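Local coordinates for carbamate kinase (Aeropyrum pernix, PDB 2E9Y) that probably catalyses the reversible transfer of a phosphate group between ATP and carbamate, at the interface of chains A and B. Sequence-based numbering; all coordinates share one arbitrary frame. Chains: chain A/B, Carbamate kinase.

The interface of chains A and B. Residues chain A 23-25, 28, 61, 88; chain B 74, 76-77, 80, 84.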
ATOM      1  N   VAL A  23      -7.521  15.829  -5.078  1.00 49.05           N
ATOM      2  CA  VAL A  23      -6.826  14.803  -4.312  1.00 47.76           C
ATOM      3  C   VAL A  23      -5.999  15.369  -3.160  1.00 47.59           C
ATOM      4  O   VAL A  23      -5.205  14.650  -2.546  1.00 46.95           O
ATOM      5  CB  VAL A  23      -5.903  13.961  -5.222  1.00 46.59           C
ATOM      6  CG1 VAL A  23      -6.664  13.529  -6.467  1.00 45.64           C
ATOM      7  CG2 VAL A  23      -4.664  14.760  -5.600  1.00 44.72           C
ATOM      8  N   SER A  24      -6.186  16.651  -2.865  1.00 47.55           N
ATOM      9  CA  SER A  24      -5.455  17.285  -1.772  1.00 48.41           C
ATOM     10  C   SER A  24      -5.799  16.537  -0.492  1.00 48.68           C
ATOM     11  O   SER A  24      -6.942  16.123  -0.304  1.00 47.88           O
ATOM     12  CB  SER A  24      -5.864  18.748  -1.628  1.00 48.50           C
ATOM     13  OG  SER A  24      -7.209  18.847  -1.196  1.00 49.85           O
ATOM     14  N   VAL A  25      -4.814  16.367   0.384  1.00 49.29           N
ATOM     15  CA  VAL A  25      -5.032  15.650   1.633  1.00 49.74           C
ATOM     16  C   VAL A  25      -6.235  16.202   2.393  1.00 50.34           C
ATOM     17  O   VAL A  25      -6.960  15.451   3.048  1.00 50.49           O
ATOM     18  CB  VAL A  25      -3.780  15.709   2.541  1.00 49.99           C
ATOM     19  CG1 VAL A  25      -3.504  17.142   2.960  1.00 50.40           C
ATOM     20  CG2 VAL A  25      -3.976  14.810   3.754  1.00 49.94           C
ATOM     21  N   GLN A  28      -9.742  15.030   0.524  1.00 39.95           N
ATOM     22  CA  GLN A  28      -9.986  13.613   0.757  1.00 38.42           C
ATOM     23  C   GLN A  28     -10.345  13.266   2.197  1.00 37.37           C
ATOM     24  O   GLN A  28     -11.298  12.524   2.435  1.00 36.65           O
ATOM     25  CB  GLN A  28      -8.779  12.785   0.301  1.00 37.96           C
ATOM     26  CG  GLN A  28      -7.430  13.378   0.651  1.00 39.81           C
ATOM     27  CD  GLN A  28      -6.288  12.623  -0.000  1.00 40.00           C
ATOM     28  OE1 GLN A  28      -6.446  12.066  -1.084  1.00 39.61           O
ATOM     29  NE2 GLN A  28      -5.126  12.615   0.652  1.00 41.04           N
ATOM     30  N   TYR A  61      -3.029  11.299 -10.726  1.00 14.97           N
ATOM     31  CA  TYR A  61      -2.131  12.236 -10.058  1.00 13.53           C
ATOM     32  C   TYR A  61      -0.725  11.649  -9.989  1.00 12.95           C
ATOM     33  O   TYR A  61       0.258  12.320 -10.321  1.00 12.86           O
ATOM     34  CB  TYR A  61      -2.638  12.529  -8.640  1.00 15.70           C
ATOM     35  CG  TYR A  61      -1.643  13.255  -7.752  1.00 15.96           C
ATOM     36  CD1 TYR A  61      -1.400  14.620  -7.908  1.00 16.90           C
ATOM     37  CD2 TYR A  61      -0.946  12.572  -6.757  1.00 18.19           C
ATOM     38  CE1 TYR A  61      -0.485  15.288  -7.088  1.00 20.21           C
ATOM     39  CE2 TYR A  61      -0.028  13.222  -5.937  1.00 19.53           C
ATOM     40  CZ  TYR A  61       0.197  14.583  -6.104  1.00 21.45           C
ATOM     41  OH  TYR A  61       1.089  15.231  -5.278  1.00 24.34           O
ATOM     42  N   TRP A  88      -2.678   4.489  -0.179  1.00 11.80           N
ATOM     43  CA  TRP A  88      -3.052   5.890  -0.005  1.00 12.53           C
ATOM     44  C   TRP A  88      -4.530   6.003   0.395  1.00 12.94           C
ATOM     45  O   TRP A  88      -4.847   6.455   1.498  1.00 13.23           O
ATOM     46  CB  TRP A  88      -2.757   6.639  -1.313  1.00 12.29           C
ATOM     47  CG  TRP A  88      -3.240   8.061  -1.440  1.00 13.10           C
ATOM     48  CD1 TRP A  88      -3.850   8.833  -0.485  1.00 15.89           C
ATOM     49  CD2 TRP A  88      -3.169   8.869  -2.622  1.00 12.92           C
ATOM     50  NE1 TRP A  88      -4.167  10.071  -1.010  1.00 16.91           N
ATOM     51  CE2 TRP A  88      -3.755  10.117  -2.318  1.00 14.42           C
ATOM     52  CE3 TRP A  88      -2.661   8.655  -3.913  1.00 15.39           C
ATOM     53  CZ2 TRP A  88      -3.851  11.151  -3.262  1.00 14.08           C
ATOM     54  CZ3 TRP A  88      -2.757   9.681  -4.849  1.00 15.83           C
ATOM     55  CH2 TRP A  88      -3.348  10.913  -4.516  1.00 15.46           C
TER
ATOM     56  N   PRO B  74      -1.741  19.851  -5.750  1.00 20.25           N
ATOM     57  CA  PRO B  74      -1.715  19.297  -4.391  1.00 20.91           C
ATOM     58  C   PRO B  74      -0.454  18.485  -4.095  1.00 20.60           C
ATOM     59  O   PRO B  74       0.003  17.718  -4.937  1.00 20.07           O
ATOM     60  CB  PRO B  74      -2.965  18.415  -4.355  1.00 22.18           C
ATOM     61  CG  PRO B  74      -3.898  19.106  -5.310  1.00 24.27           C
ATOM     62  CD  PRO B  74      -2.968  19.441  -6.456  1.00 22.42           C
ATOM     63  N   GLN B  76       1.125  15.693  -1.496  1.00 19.56           N
ATOM     64  CA  GLN B  76       0.709  14.747  -0.470  1.00 20.52           C
ATOM     65  C   GLN B  76       1.661  14.824   0.714  1.00 19.42           C
ATOM     66  O   GLN B  76       2.862  15.046   0.544  1.00 19.55           O
ATOM     67  CB  GLN B  76       0.691  13.323  -1.033  1.00 20.34           C
ATOM     68  CG  GLN B  76      -0.323  13.121  -2.153  1.00 24.39           C
ATOM     69  CD  GLN B  76      -1.726  13.545  -1.761  1.00 25.08           C
ATOM     70  OE1 GLN B  76      -2.263  13.104  -0.743  1.00 28.13           O
ATOM     71  NE2 GLN B  76      -2.330  14.404  -2.573  1.00 26.82           N
ATOM     72  N   PRO B  77       1.134  14.656   1.939  1.00 16.69           N
ATOM     73  CA  PRO B  77       1.981  14.711   3.130  1.00 18.08           C
ATOM     74  C   PRO B  77       2.905  13.503   3.207  1.00 16.67           C
ATOM     75  O   PRO B  77       2.677  12.485   2.555  1.00 16.77           O
ATOM     76  CB  PRO B  77       0.970  14.746   4.273  1.00 17.46           C
ATOM     77  CG  PRO B  77      -0.176  13.969   3.731  1.00 18.68           C
ATOM     78  CD  PRO B  77      -0.280  14.487   2.309  1.00 17.41           C
ATOM     79  N   ILE B  80       1.423  10.000   3.942  1.00 12.09           N
ATOM     80  CA  ILE B  80       0.780   9.326   2.822  1.00 12.35           C
ATOM     81  C   ILE B  80       1.859   8.729   1.904  1.00 11.72           C
ATOM     82  O   ILE B  80       1.693   7.630   1.369  1.00 12.73           O
ATOM     83  CB  ILE B  80      -0.139  10.312   2.058  1.00 13.22           C
ATOM     84  CG1 ILE B  80      -1.410  10.563   2.882  1.00 15.35           C
ATOM     85  CG2 ILE B  80      -0.505   9.760   0.688  1.00 15.56           C
ATOM     86  CD1 ILE B  80      -2.239   9.320   3.126  1.00 18.62           C
ATOM     87  N   MET B  84       2.304   4.897   0.850  1.00  9.71           N
ATOM     88  CA  MET B  84       2.477   4.474  -0.532  1.00 10.10           C
ATOM     89  C   MET B  84       3.677   3.540  -0.691  1.00 12.81           C
ATOM     90  O   MET B  84       3.598   2.546  -1.423  1.00 11.92           O
ATOM     91  CB  MET B  84       2.631   5.686  -1.449  1.00 12.53           C
ATOM     92  CG  MET B  84       1.368   6.495  -1.617  1.00 15.51           C
ATOM     93  SD  MET B  84       1.716   7.906  -2.706  1.00 21.05           S
ATOM     94  CE  MET B  84       0.353   8.991  -2.377  1.00 20.82           C
TER
HETATM   95  O   HOH W   1       2.192  17.741  -6.673  1.00 42.52           O
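The indole of A:Trp88, from helix 78-103, packs against B:Met84, B:Ile80 and B:Gln76, which all meet the same face of the ring system. B:Met84 runs beside it, pointing the same way, and its extended chain brings the terminal methyl CE over the benzo part of the ring, 3.4 Å from CE3. B:Ile80 sets its CG2 methyl over the face of the five-membered ring in a CH-pi contact, 3.9 Å from the centroid. The amide of B:Gln76 overhangs the rim of the indole at CZ2 of A:Trp88, its CD 3.5 Å from that atom, with the two planes inclined at 41° rather than stacked. CG of the tryptophan is anti to the backbone N (chi1 172°), which carries the ring out to these partners.

Polar contacts centre on the same glutamine, whose chain is bent at chi2 (-54°), with the amide lying between A:Val23 O and the indole. Its NE2 donates to the backbone O of A:Val23 at 2.9 Å, approaching from above the carbonyl plane; A:Val23 is poorly ordered. Its OE1 receives a weak bond from NE2 of A:Gln28, and OE1 of A:Gln28 in turn accepts a weak bond from the indole NE1, a link within chain A between helices 25-44 and 78-103, by which A:Gln28 joins the indole to B:Gln76. Beside the glutamine, the phenol OH of A:Tyr61 donates to the backbone O of B:Pro74 at 2.7 Å, and water 1 bridges the same two atoms.

Proline packing completes the patch: CD of B:Pro77 meets CB of A:Val25, and B:Pro74 rests on A:Ser24, both chain A residues being poorly ordered. Repeated by two-fold symmetry, this mixed apolar and polar patch helps hold together the homodimer seen in the crystal, which is probably the functional assembly.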